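Local coordinates for protein Abbfa_003403 (Acinetobacter baumannii, PDB 4ZXH) that is a four-domain nonribosomal peptide synthetase that probably activates an amino acid, holds it on a phosphopantetheine-bearing carrier domain, condenses it with a partner and releases the product, at residues A[794-799]-A[859-864]; A[761-766]-A[783-788]; A[835-840]-A[844-849]; A[213-218]-A[265-270]. One frame throughout, in Å; residues are numbered along the deposited sequence.

Interaction 1: A[794-799]-A[859-864]; sequences LYVLDE and GRLTHH
Leu861 and Leu794 both set CG beside the backbone N and trans to the carbonyl carbon (chi1 -58° and -51°), and with these torsions their methyl ends extend into the gap between the two strands. Val796 has CG1 opposite its backbone N (chi1 -175°), which leaves CG2 as the methyl that faces Leu861. The fork of Leu861 therefore meets two residues that alternate along strand 792-797. One prong, CD1, lies 3.6 Å from Leu794 CD1 and also nears the CB of that leucine, the two side chains meeting at a slant. The other prong, CD2, is 3.8 Å from Val796 CG2, where the side chains run past each other in opposite senses. No backbone pairing joins the segments, since the nearest CA atoms, those of Val796 and Leu861, are 8.9 Å apart. Both strands belong to the curled antiparallel sheet that resembles the distorted barrel of adenylation domains, and Leu812 and Ile814 of strand 809-816 extend the apolar patch around Leu794. All three touching residues are buried. With neither hydrogen bond nor charge crossing between the segments, the contact has no directional bond and depends on dispersion, the exclusion of water and the shape of three branched side chains.

Interaction 2: A[761-766]-A[783-788]; sequences NVYGPT and IDLGEP
Asn761 and Tyr763, alternate residues of strand 756-763, both turn toward segment 783-788 but engage it differently. The closely fitted part is buried around Asn761 and Leu785. With CG trans to the backbone N (chi1 180°), Asn761 reaches across and gives its amide N-H to the backbone of the other segment, ND2 to Asp784 O being 3.2 Å. The donor sits above the carbonyl plane, 48° out of it, and the N-H...O angle is 143°, so the bond is bent. The same amide nitrogen brushes Ile783 CG2. Two residues on along the strand, Tyr763 meets Leu785, whose CD2 lies 4.0 Å from Tyr763 CG, near the root of the ring, approaching it obliquely; His863 meets the same ring from strand 861-863.

The opposite character appears where 783-788 turns outward. Here Asp784 directs its CB away from Asn761, and its OD2 accepts from Gly786 N (3.2 Å), met from above the carboxylate plane. This closes an Asx turn, beyond which Glu787 is exposed and poorly ordered. Between the segments in the sheet runs strand 773-777, to which Asn761 and Tyr763 are bonded through the backbone. The Asn-Val-Tyr-Gly-Pro-Thr sequence of 761-766 matches the A5 core motif of adenylation domains; it ends strand 756-763 near one side of the large mixed sheet of their AMP-binding fold, where 787-788 is outermost.

Interaction 3: A[835-840]-A[844-849]; sequences RTLPSL and GRLYRT
Arg835 and Arg848 bring their guanidinium groups near each other obliquely, NH1 to NH1 at 4.3 Å, beside a single antiparallel bridge. Leu837 CD2, from the same segment as Arg835, covers one face of the Arg835 guanidinium, 4.0 Å above the plane and over its centre. The neighbouring like charges are probably eased on the Arg848 side, where NE makes a salt bridge with Glu811. The motif is a beta-hairpin with a long connection: strand 834-835 and strand 846-855 are consecutive and antiparallel, and the chain between them includes a type I turn from Leu837 to Leu840. Arg835 and Leu846 form a hydrogen-bonded pair at the end of the hairpin next to the connection, joined by Arg835 N to Leu846 O (3.0 Å) and by Leu846 N to Arg835 O (2.7 Å).

Beyond this bridge the connection folds back over Leu846. Leu837 and Leu840 cross this leucine at about right angles, and both aim at the same methyl; the buried cluster is continued by Trp813 of the adjoining strand 809-816 and Tyr795 of strand 792-797. On the exposed flank, Thr836 lays CG2 against the backbone of Gly844. Tyr-Arg-Thr of 847-849 begins the sequence recognised as the A7 core motif of adenylation domains. At the centre of the leucine cluster, Leu846 CD1 lies 3.9 Å from Leu837 CD1 and likewise 3.9 Å from Leu840 CD1.

Interaction 4: A[213-218]-A[265-270]; sequences HSIPLD and VLLHKL
Ile215 and Leu267 make the apolar heart of this contact, CD1 of the isoleucine lying 3.6 Å from CD2 of the leucine as the two side chains meet at an angle. Beside them the ring of Pro216 packs against the backbone of helix 255-271 near its end, with CD at 3.3 Å from Leu270 O. Leu270 turns its own CB toward the loop while Met434 and Leu437 of helix 428-447 pack on its side chain, and Leu267 also touches Ile278 and Ile356 of nearby strands.

A second shell fixes the loop. The N-H of Ile215 points to ND1 of His213 at 3.0 Å, nearly straight at 160°, and lies in the imidazole plane, 2° out of it. The far nitrogen of that ring, His213 NE2, is hydrogen-bonded to Asp402. Farther along the loop, Leu217 O accepts from Arg856 NH1, tying this part of the condensation domain to the adenylation part of the chain. With ND1 accepting, the proton of a neutral His213 would probably sit on NE2, directed at Asp402. The interface itself is apolar packing, and no hydrogen bond crosses between loop and helix; the polar bond from Ile215 to His213 stays within the loop.

How the interactions relate
Along the chain interaction 4 comes first, then interaction 2, then interaction 1, with interaction 3 nested inside the loop that interaction 1 closes. The last three form one continuous region of the adenylation fold: the centres of 1 and 2 are about 11 Å apart, those of 1 and 3 about 14 Å. Strands 846-855 and 861-863, neighbours in the curled sheet, link 1 to 3, and a probable backbone hydrogen bond from Leu785 to Leu861 joins that sheet to interaction 2. Pro765 packs on Tyr847 between 2 and 3. Interaction 4 lies in the condensation domain, about 6 Å from interaction 1 at the nearest atoms without touching, so the set straddles the junction between two catalytic domains.

Interaction 1: A[794-799]-A[859-864]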
loop_
_atom_site.group_PDB
_atom_site.type_symbol
_atom_site.label_atom_id
_atom_site.label_comp_id
_atom_site.label_asym_id
_atom_site.label_seq_id
_atom_site.Cartn_x
_atom_site.Cartn_y
_atom_site.Cartn_z
ATOM N N LEU A 794 3.894 15.326 -29.643
ATOM C CA LEU A 794 3.718 14.160 -28.805
ATOM C C LEU A 794 2.283 13.674 -28.912
ATOM O O LEU A 794 1.353 14.472 -28.865
ATOM C CB LEU A 794 4.077 14.487 -27.356
ATOM C CG LEU A 794 5.438 15.163 -27.185
ATOM C CD1 LEU A 794 5.779 15.311 -25.717
ATOM C CD2 LEU A 794 6.501 14.378 -27.902
ATOM N N TYR A 795 2.118 12.364 -29.080
ATOM C CA TYR A 795 0.806 11.742 -29.205
ATOM C C TYR A 795 0.733 10.527 -28.279
ATOM O O TYR A 795 1.712 9.785 -28.155
ATOM C CB TYR A 795 0.527 11.312 -30.654
ATOM C CG TYR A 795 0.685 12.389 -31.710
ATOM C CD1 TYR A 795 -0.333 13.308 -31.973
ATOM C CD2 TYR A 795 1.833 12.463 -32.484
ATOM C CE1 TYR A 795 -0.188 14.290 -32.965
ATOM C CE2 TYR A 795 1.986 13.433 -33.470
ATOM C CZ TYR A 795 0.978 14.346 -33.705
ATOM O OH TYR A 795 1.154 15.307 -34.685
ATOM N N VAL A 796 -0.412 10.311 -27.629
ATOM C CA VAL A 796 -0.587 9.121 -26.798
ATOM C C VAL A 796 -1.645 8.209 -27.405
ATOM O O VAL A 796 -2.818 8.559 -27.446
ATOM C CB VAL A 796 -0.970 9.479 -25.346
ATOM C CG1 VAL A 796 -1.013 8.226 -24.481
ATOM C CG2 VAL A 796 0.024 10.477 -24.763
ATOM N N LEU A 797 -1.223 7.034 -27.870
ATOM C CA LEU A 797 -2.098 6.140 -28.623
ATOM C C LEU A 797 -2.391 4.808 -27.937
ATOM O O LEU A 797 -1.625 4.337 -27.090
ATOM C CB LEU A 797 -1.485 5.872 -29.989
ATOM C CG LEU A 797 -1.123 7.127 -30.783
ATOM C CD1 LEU A 797 -0.662 6.751 -32.170
ATOM C CD2 LEU A 797 -2.297 8.096 -30.859
ATOM N N ASP A 798 -3.512 4.193 -28.306
ATOM C CA ASP A 798 -3.814 2.864 -27.800
ATOM C C ASP A 798 -3.217 1.831 -28.745
ATOM O O ASP A 798 -2.419 2.168 -29.614
ATOM C CB ASP A 798 -5.329 2.656 -27.604
ATOM C CG ASP A 798 -6.156 2.860 -28.886
ATOM O OD1 ASP A 798 -5.606 2.793 -30.001
ATOM O OD2 ASP A 798 -7.384 3.081 -28.774
ATOM N N GLU A 799 -3.605 0.574 -28.576
ATOM C CA GLU A 799 -3.109 -0.505 -29.425
ATOM C C GLU A 799 -3.713 -0.500 -30.843
ATOM O O GLU A 799 -3.226 -1.206 -31.726
ATOM C CB GLU A 799 -3.362 -1.849 -28.736
ATOM C CG GLU A 799 -2.775 -1.918 -27.319
ATOM C CD GLU A 799 -3.215 -3.151 -26.540
ATOM O OE1 GLU A 799 -4.041 -3.936 -27.060
ATOM O OE2 GLU A 799 -2.744 -3.330 -25.394
ATOM N N GLY A 859 -3.099 17.706 -18.881
ATOM C CA GLY A 859 -2.470 18.009 -20.157
ATOM C C GLY A 859 -0.993 17.645 -20.116
ATOM O O GLY A 859 -0.271 17.779 -21.106
ATOM N N ARG A 860 -0.545 17.195 -18.948
ATOM C CA ARG A 860 0.827 16.768 -18.743
ATOM C C ARG A 860 0.992 15.320 -19.175
ATOM O O ARG A 860 0.023 14.563 -19.204
ATOM C CB ARG A 860 1.229 16.903 -17.273
ATOM C CG ARG A 860 1.342 18.327 -16.754
ATOM C CD ARG A 860 1.810 18.330 -15.307
ATOM N NE ARG A 860 1.020 17.424 -14.476
ATOM C CZ ARG A 860 1.535 16.551 -13.612
ATOM N NH1 ARG A 860 2.851 16.466 -13.455
ATOM N NH2 ARG A 860 0.731 15.768 -12.898
ATOM N N LEU A 861 2.221 14.940 -19.506
ATOM C CA LEU A 861 2.540 13.548 -19.774
ATOM C C LEU A 861 3.404 12.993 -18.660
ATOM O O LEU A 861 4.437 13.568 -18.341
ATOM C CB LEU A 861 3.280 13.404 -21.099
ATOM C CG LEU A 861 2.580 13.926 -22.342
ATOM C CD1 LEU A 861 3.473 13.641 -23.522
ATOM C CD2 LEU A 861 1.236 13.241 -22.492
ATOM N N THR A 862 3.008 11.878 -18.068
ATOM C CA THR A 862 3.898 11.228 -17.121
ATOM C C THR A 862 4.284 9.863 -17.667
ATOM O O THR A 862 3.549 9.257 -18.464
ATOM C CB THR A 862 3.281 11.104 -15.700
ATOM O OG1 THR A 862 2.110 10.276 -15.720
ATOM C CG2 THR A 862 2.911 12.472 -15.178
ATOM N N HIS A 863 5.454 9.403 -17.233
ATOM C CA HIS A 863 6.128 8.255 -17.812
ATOM C C HIS A 863 6.020 7.074 -16.866
ATOM O O HIS A 863 6.109 7.239 -15.652
ATOM C CB HIS A 863 7.578 8.609 -18.074
ATOM C CG HIS A 863 8.280 7.661 -18.981
ATOM N ND1 HIS A 863 8.743 6.433 -18.558
ATOM C CD2 HIS A 863 8.634 7.772 -20.283
ATOM C CE1 HIS A 863 9.346 5.828 -19.568
ATOM N NE2 HIS A 863 9.279 6.610 -20.629
ATOM N N HIS A 864 5.801 5.887 -17.418
ATOM C CA HIS A 864 5.527 4.699 -16.617
ATOM C C HIS A 864 6.181 3.517 -17.310
ATOM O O HIS A 864 5.743 2.360 -17.187
ATOM C CB HIS A 864 4.025 4.499 -16.472
ATOM C CG HIS A 864 3.321 5.668 -15.847
ATOM N ND1 HIS A 864 3.006 5.719 -14.503
ATOM C CD2 HIS A 864 2.895 6.841 -16.378
ATOM C CE1 HIS A 864 2.398 6.863 -14.240
ATOM N NE2 HIS A 864 2.320 7.562 -15.359
#

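Interaction 2: A[761-766]-A[783-788]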
loop_
_atom_site.group_PDB
_atom_site.type_symbol
_atom_site.label_atom_id
_atom_site.label_comp_id
_atom_site.label_asym_id
_atom_site.label_seq_id
_atom_site.Cartn_x
_atom_site.Cartn_y
_atom_site.Cartn_z
ATOM N N ASN A 761 14.215 18.339 -16.206
ATOM C CA ASN A 761 14.013 16.917 -16.479
ATOM C C ASN A 761 13.741 16.783 -17.963
ATOM O O ASN A 761 12.882 17.463 -18.514
ATOM C CB ASN A 761 12.872 16.318 -15.670
ATOM C CG ASN A 761 12.663 14.840 -15.964
ATOM O OD1 ASN A 761 13.622 14.080 -16.125
ATOM N ND2 ASN A 761 11.398 14.429 -16.065
ATOM N N VAL A 762 14.489 15.913 -18.616
ATOM C CA VAL A 762 14.569 15.969 -20.055
ATOM C C VAL A 762 14.513 14.538 -20.630
ATOM O O VAL A 762 15.013 13.585 -20.014
ATOM C CB VAL A 762 15.842 16.762 -20.459
ATOM C CG1 VAL A 762 17.095 15.945 -20.267
ATOM C CG2 VAL A 762 15.738 17.279 -21.858
ATOM N N TYR A 763 13.844 14.378 -21.772
ATOM C CA TYR A 763 13.484 13.045 -22.272
ATOM C C TYR A 763 13.509 12.949 -23.802
ATOM O O TYR A 763 13.284 13.940 -24.518
ATOM C CB TYR A 763 12.091 12.629 -21.752
ATOM C CG TYR A 763 11.463 11.456 -22.488
ATOM C CD1 TYR A 763 11.666 10.156 -22.059
ATOM C CD2 TYR A 763 10.662 11.652 -23.621
ATOM C CE1 TYR A 763 11.103 9.075 -22.741
ATOM C CE2 TYR A 763 10.099 10.578 -24.311
ATOM C CZ TYR A 763 10.324 9.295 -23.862
ATOM O OH TYR A 763 9.774 8.227 -24.528
ATOM N N GLY A 764 13.787 11.746 -24.289
ATOM C CA GLY A 764 13.696 11.463 -25.704
ATOM C C GLY A 764 14.464 10.208 -26.050
ATOM O O GLY A 764 15.498 9.959 -25.486
ATOM N N PRO A 765 13.934 9.399 -26.963
ATOM C CA PRO A 765 14.659 8.239 -27.476
ATOM C C PRO A 765 15.711 8.687 -28.470
ATOM O O PRO A 765 15.540 9.745 -29.069
ATOM C CB PRO A 765 13.570 7.425 -28.172
ATOM C CG PRO A 765 12.580 8.453 -28.604
ATOM C CD PRO A 765 12.566 9.485 -27.505
ATOM N N THR A 766 16.763 7.890 -28.645
ATOM C CA THR A 766 17.810 8.161 -29.614
ATOM C C THR A 766 17.226 8.370 -31.024
ATOM O O THR A 766 17.776 9.128 -31.837
ATOM C CB THR A 766 18.861 7.002 -29.634
ATOM O OG1 THR A 766 19.532 6.917 -28.365
ATOM C CG2 THR A 766 19.913 7.216 -30.716
ATOM N N ILE A 783 6.377 16.319 -11.175
ATOM C CA ILE A 783 7.333 15.837 -12.166
ATOM C C ILE A 783 6.630 15.160 -13.342
ATOM O O ILE A 783 5.804 14.267 -13.152
ATOM C CB ILE A 783 8.329 14.842 -11.537
ATOM C CG1 ILE A 783 9.065 15.500 -10.374
ATOM C CG2 ILE A 783 9.316 14.337 -12.564
ATOM C CD1 ILE A 783 9.890 14.528 -9.566
ATOM N N ASP A 784 6.967 15.591 -14.554
ATOM C CA ASP A 784 6.371 15.051 -15.776
ATOM C C ASP A 784 7.386 15.166 -16.911
ATOM O O ASP A 784 8.477 15.698 -16.706
ATOM C CB ASP A 784 5.068 15.793 -16.144
ATOM C CG ASP A 784 5.233 17.320 -16.161
ATOM O OD1 ASP A 784 5.647 17.905 -15.130
ATOM O OD2 ASP A 784 4.991 17.932 -17.228
ATOM N N LEU A 785 7.015 14.697 -18.106
ATOM C CA LEU A 785 7.894 14.750 -19.276
ATOM C C LEU A 785 8.012 16.164 -19.833
ATOM O O LEU A 785 8.842 16.427 -20.701
ATOM C CB LEU A 785 7.400 13.800 -20.365
ATOM C CG LEU A 785 7.365 12.328 -19.949
ATOM C CD1 LEU A 785 6.763 11.454 -21.042
ATOM C CD2 LEU A 785 8.741 11.857 -19.608
ATOM N N GLY A 786 7.193 17.077 -19.329
ATOM C CA GLY A 786 7.335 18.473 -19.688
ATOM C C GLY A 786 6.893 18.858 -21.083
ATOM O O GLY A 786 6.049 18.205 -21.691
ATOM N N GLU A 787 7.479 19.941 -21.581
ATOM C CA GLU A 787 7.109 20.541 -22.854
ATOM C C GLU A 787 7.904 19.948 -24.018
ATOM O O GLU A 787 9.105 19.706 -23.898
ATOM C CB GLU A 787 7.343 22.047 -22.787
ATOM C CG GLU A 787 6.461 22.798 -21.791
ATOM C CD GLU A 787 6.790 24.291 -21.744
ATOM O OE1 GLU A 787 7.989 24.631 -21.611
ATOM O OE2 GLU A 787 5.858 25.123 -21.844
ATOM N N PRO A 788 7.237 19.725 -25.159
ATOM C CA PRO A 788 7.897 19.260 -26.393
ATOM C C PRO A 788 8.813 20.324 -26.991
ATOM O O PRO A 788 8.481 21.510 -26.956
ATOM C CB PRO A 788 6.727 18.982 -27.352
ATOM C CG PRO A 788 5.471 19.085 -26.525
ATOM C CD PRO A 788 5.792 19.941 -25.343
#

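Interaction 3: A[835-840]-A[844-849]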
loop_
_atom_site.group_PDB
_atom_site.type_symbol
_atom_site.label_atom_id
_atom_site.label_comp_id
_atom_site.label_asym_id
_atom_site.label_seq_id
_atom_site.Cartn_x
_atom_site.Cartn_y
_atom_site.Cartn_z
ATOM N N ARG A 835 6.447 5.366 -39.178
ATOM C CA ARG A 835 5.271 5.278 -40.040
ATOM C C ARG A 835 4.486 6.573 -40.007
ATOM O O ARG A 835 4.592 7.350 -39.050
ATOM C CB ARG A 835 4.327 4.151 -39.592
ATOM C CG ARG A 835 4.949 2.804 -39.394
ATOM C CD ARG A 835 4.095 1.941 -38.513
ATOM N NE ARG A 835 2.935 1.435 -39.223
ATOM C CZ ARG A 835 1.888 0.868 -38.629
ATOM N NH1 ARG A 835 1.859 0.745 -37.299
ATOM N NH2 ARG A 835 0.865 0.428 -39.363
ATOM N N THR A 836 3.675 6.790 -41.035
ATOM C CA THR A 836 2.537 7.682 -40.891
ATOM C C THR A 836 1.346 6.823 -40.506
ATOM O O THR A 836 1.315 5.627 -40.807
ATOM C CB THR A 836 2.218 8.432 -42.159
ATOM O OG1 THR A 836 1.572 7.538 -43.072
ATOM C CG2 THR A 836 3.488 8.979 -42.770
ATOM N N LEU A 837 0.367 7.422 -39.842
ATOM C CA LEU A 837 -0.785 6.656 -39.408
ATOM C C LEU A 837 -2.072 7.218 -40.003
ATOM O O LEU A 837 -2.232 8.435 -40.104
ATOM C CB LEU A 837 -0.849 6.639 -37.886
ATOM C CG LEU A 837 0.327 5.939 -37.198
ATOM C CD1 LEU A 837 0.279 6.143 -35.680
ATOM C CD2 LEU A 837 0.328 4.463 -37.545
ATOM N N PRO A 838 -2.990 6.331 -40.422
ATOM C CA PRO A 838 -4.272 6.750 -41.013
ATOM C C PRO A 838 -5.105 7.568 -40.041
ATOM O O PRO A 838 -5.829 8.469 -40.447
ATOM C CB PRO A 838 -4.963 5.426 -41.339
ATOM C CG PRO A 838 -3.835 4.456 -41.507
ATOM C CD PRO A 838 -2.812 4.871 -40.481
ATOM N N SER A 839 -4.971 7.259 -38.760
ATOM C CA SER A 839 -5.714 7.939 -37.708
ATOM C C SER A 839 -5.124 9.309 -37.365
ATOM O O SER A 839 -5.647 10.019 -36.505
ATOM C CB SER A 839 -5.745 7.057 -36.467
ATOM O OG SER A 839 -4.508 6.365 -36.356
ATOM N N LEU A 840 -4.023 9.659 -38.024
ATOM C CA LEU A 840 -3.387 10.970 -37.865
ATOM C C LEU A 840 -2.863 11.459 -39.215
ATOM O O LEU A 840 -1.666 11.707 -39.379
ATOM C CB LEU A 840 -2.243 10.909 -36.840
ATOM C CG LEU A 840 -2.593 10.909 -35.351
ATOM C CD1 LEU A 840 -1.328 10.828 -34.502
ATOM C CD2 LEU A 840 -3.409 12.138 -34.975
ATOM N N GLY A 844 2.148 13.627 -40.353
ATOM C CA GLY A 844 3.363 13.204 -41.014
ATOM C C GLY A 844 3.952 11.927 -40.452
ATOM O O GLY A 844 3.275 11.140 -39.787
ATOM N N ARG A 845 5.233 11.727 -40.739
ATOM C CA ARG A 845 5.969 10.575 -40.260
ATOM C C ARG A 845 6.102 10.625 -38.733
ATOM O O ARG A 845 6.357 11.691 -38.159
ATOM C CB ARG A 845 7.338 10.537 -40.939
ATOM C CG ARG A 845 8.096 9.226 -40.832
ATOM C CD ARG A 845 9.224 9.236 -41.839
ATOM N NE ARG A 845 10.090 8.064 -41.785
ATOM C CZ ARG A 845 11.334 8.084 -41.315
ATOM N NH1 ARG A 845 11.862 9.219 -40.857
ATOM N NH2 ARG A 845 12.057 6.971 -41.321
ATOM N N LEU A 846 5.901 9.476 -38.087
ATOM C CA LEU A 846 5.954 9.370 -36.629
ATOM C C LEU A 846 6.818 8.209 -36.171
ATOM O O LEU A 846 7.027 7.241 -36.904
ATOM C CB LEU A 846 4.563 9.184 -36.027
ATOM C CG LEU A 846 3.407 10.101 -36.380
ATOM C CD1 LEU A 846 2.153 9.604 -35.669
ATOM C CD2 LEU A 846 3.742 11.511 -35.971
ATOM N N TYR A 847 7.302 8.303 -34.937
ATOM C CA TYR A 847 8.128 7.258 -34.365
ATOM C C TYR A 847 7.457 6.630 -33.162
ATOM O O TYR A 847 6.947 7.323 -32.280
ATOM C CB TYR A 847 9.511 7.789 -33.966
ATOM C CG TYR A 847 10.275 6.786 -33.118
ATOM C CD1 TYR A 847 10.785 5.611 -33.679
ATOM C CD2 TYR A 847 10.457 6.994 -31.756
ATOM C CE1 TYR A 847 11.466 4.677 -32.898
ATOM C CE2 TYR A 847 11.135 6.068 -30.974
ATOM C CZ TYR A 847 11.640 4.917 -31.550
ATOM O OH TYR A 847 12.308 4.017 -30.765
ATOM N N ARG A 848 7.477 5.305 -33.139
ATOM C CA ARG A 848 6.846 4.498 -32.100
ATOM C C ARG A 848 7.847 4.161 -30.979
ATOM O O ARG A 848 8.799 3.380 -31.174
ATOM C CB ARG A 848 6.288 3.237 -32.751
ATOM C CG ARG A 848 5.703 2.251 -31.821
ATOM C CD ARG A 848 5.126 1.073 -32.567
ATOM N NE ARG A 848 4.097 0.450 -31.748
ATOM C CZ ARG A 848 3.193 -0.393 -32.215
ATOM N NH1 ARG A 848 3.213 -0.719 -33.501
ATOM N NH2 ARG A 848 2.281 -0.905 -31.398
ATOM N N THR A 849 7.630 4.740 -29.801
ATOM C CA THR A 849 8.648 4.698 -28.752
ATOM C C THR A 849 8.631 3.488 -27.835
ATOM O O THR A 849 9.592 3.250 -27.115
ATOM C CB THR A 849 8.544 5.905 -27.849
ATOM O OG1 THR A 849 7.328 5.807 -27.103
ATOM C CG2 THR A 849 8.560 7.177 -28.664
#

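Interaction 4: A[213-218]-A[265-270]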
loop_
_atom_site.group_PDB
_atom_site.type_symbol
_atom_site.label_atom_id
_atom_site.label_comp_id
_atom_site.label_asym_id
_atom_site.label_seq_id
_atom_site.Cartn_x
_atom_site.Cartn_y
_atom_site.Cartn_z
ATOM N N HIS A 213 -8.865 -2.551 -8.348
ATOM C CA HIS A 213 -9.028 -2.091 -9.722
ATOM C C HIS A 213 -7.735 -1.481 -10.220
ATOM O O HIS A 213 -6.828 -1.223 -9.443
ATOM C CB HIS A 213 -10.135 -1.059 -9.821
ATOM C CG HIS A 213 -9.821 0.210 -9.095
ATOM N ND1 HIS A 213 -8.975 1.172 -9.608
ATOM C CD2 HIS A 213 -10.213 0.661 -7.881
ATOM C CE1 HIS A 213 -8.876 2.169 -8.747
ATOM N NE2 HIS A 213 -9.613 1.882 -7.690
ATOM N N SER A 214 -7.666 -1.199 -11.512
ATOM C CA SER A 214 -6.429 -0.693 -12.086
ATOM C C SER A 214 -6.681 0.617 -12.797
ATOM O O SER A 214 -6.133 0.870 -13.868
ATOM C CB SER A 214 -5.819 -1.710 -13.046
ATOM O OG SER A 214 -5.817 -3.011 -12.475
ATOM N N ILE A 215 -7.531 1.443 -12.205
ATOM C CA ILE A 215 -7.712 2.792 -12.701
ATOM C C ILE A 215 -6.530 3.652 -12.276
ATOM O O ILE A 215 -6.168 3.677 -11.100
ATOM C CB ILE A 215 -9.015 3.401 -12.188
ATOM C CG1 ILE A 215 -10.200 2.613 -12.741
ATOM C CG2 ILE A 215 -9.128 4.862 -12.609
ATOM C CD1 ILE A 215 -11.517 2.978 -12.107
ATOM N N PRO A 216 -5.909 4.352 -13.234
ATOM C CA PRO A 216 -4.775 5.225 -12.892
ATOM C C PRO A 216 -5.157 6.292 -11.863
ATOM O O PRO A 216 -6.155 7.008 -12.040
ATOM C CB PRO A 216 -4.404 5.866 -14.232
ATOM C CG PRO A 216 -4.968 4.943 -15.256
ATOM C CD PRO A 216 -6.231 4.400 -14.668
ATOM N N LEU A 217 -4.373 6.381 -10.791
ATOM C CA LEU A 217 -4.621 7.358 -9.749
ATOM C C LEU A 217 -3.792 8.603 -10.002
ATOM O O LEU A 217 -2.792 8.558 -10.716
ATOM C CB LEU A 217 -4.301 6.789 -8.375
ATOM C CG LEU A 217 -4.881 5.421 -8.042
ATOM C CD1 LEU A 217 -4.543 5.057 -6.597
ATOM C CD2 LEU A 217 -6.381 5.390 -8.297
ATOM N N ASP A 218 -4.226 9.716 -9.420
ATOM C CA ASP A 218 -3.481 10.957 -9.498
ATOM C C ASP A 218 -2.471 11.060 -8.368
ATOM O O ASP A 218 -1.486 11.783 -8.467
ATOM C CB ASP A 218 -4.434 12.143 -9.469
ATOM C CG ASP A 218 -5.213 12.286 -10.760
ATOM O OD1 ASP A 218 -4.590 12.266 -11.844
ATOM O OD2 ASP A 218 -6.452 12.399 -10.691
ATOM N N VAL A 265 -18.420 -0.088 -18.894
ATOM C CA VAL A 265 -17.775 0.308 -20.140
ATOM C C VAL A 265 -16.802 1.448 -19.872
ATOM O O VAL A 265 -15.663 1.405 -20.318
ATOM C CB VAL A 265 -18.801 0.724 -21.218
ATOM C CG1 VAL A 265 -18.124 1.491 -22.337
ATOM C CG2 VAL A 265 -19.492 -0.502 -21.772
ATOM N N LEU A 266 -17.243 2.441 -19.107
ATOM C CA LEU A 266 -16.365 3.526 -18.686
ATOM C C LEU A 266 -15.091 3.047 -17.972
ATOM O O LEU A 266 -13.993 3.443 -18.351
ATOM C CB LEU A 266 -17.108 4.499 -17.771
ATOM C CG LEU A 266 -16.148 5.597 -17.315
ATOM C CD1 LEU A 266 -15.642 6.354 -18.520
ATOM C CD2 LEU A 266 -16.771 6.543 -16.307
ATOM N N LEU A 267 -15.226 2.217 -16.937
ATOM C CA LEU A 267 -14.055 1.782 -16.165
ATOM C C LEU A 267 -13.138 0.875 -16.993
ATOM O O LEU A 267 -11.931 0.825 -16.770
ATOM C CB LEU A 267 -14.492 1.064 -14.891
ATOM C CG LEU A 267 -15.512 1.851 -14.053
ATOM C CD1 LEU A 267 -16.167 0.964 -13.000
ATOM C CD2 LEU A 267 -14.889 3.088 -13.401
ATOM N N HIS A 268 -13.731 0.160 -17.948
ATOM C CA HIS A 268 -12.988 -0.639 -18.919
ATOM C C HIS A 268 -12.070 0.223 -19.769
ATOM O O HIS A 268 -10.901 -0.111 -19.969
ATOM C CB HIS A 268 -13.947 -1.401 -19.824
ATOM C CG HIS A 268 -13.273 -2.159 -20.921
ATOM N ND1 HIS A 268 -12.446 -3.234 -20.684
ATOM C CD2 HIS A 268 -13.304 -1.998 -22.266
ATOM C CE1 HIS A 268 -11.997 -3.706 -21.835
ATOM N NE2 HIS A 268 -12.502 -2.974 -22.810
ATOM N N LYS A 269 -12.607 1.332 -20.268
ATOM C CA LYS A 269 -11.845 2.268 -21.085
ATOM C C LYS A 269 -10.771 2.992 -20.279
ATOM O O LYS A 269 -9.675 3.215 -20.786
ATOM C CB LYS A 269 -12.773 3.292 -21.753
ATOM C CG LYS A 269 -13.654 2.723 -22.870
ATOM C CD LYS A 269 -12.837 1.834 -23.790
ATOM C CE LYS A 269 -13.678 1.202 -24.885
ATOM N NZ LYS A 269 -12.821 0.409 -25.816
ATOM N N LEU A 270 -11.065 3.347 -19.030
ATOM C CA LEU A 270 -10.085 4.039 -18.184
ATOM C C LEU A 270 -8.934 3.163 -17.685
ATOM O O LEU A 270 -7.843 3.662 -17.416
ATOM C CB LEU A 270 -10.763 4.657 -16.964
ATOM C CG LEU A 270 -11.761 5.794 -17.174
ATOM C CD1 LEU A 270 -12.075 6.428 -15.848
ATOM C CD2 LEU A 270 -11.234 6.820 -18.152
#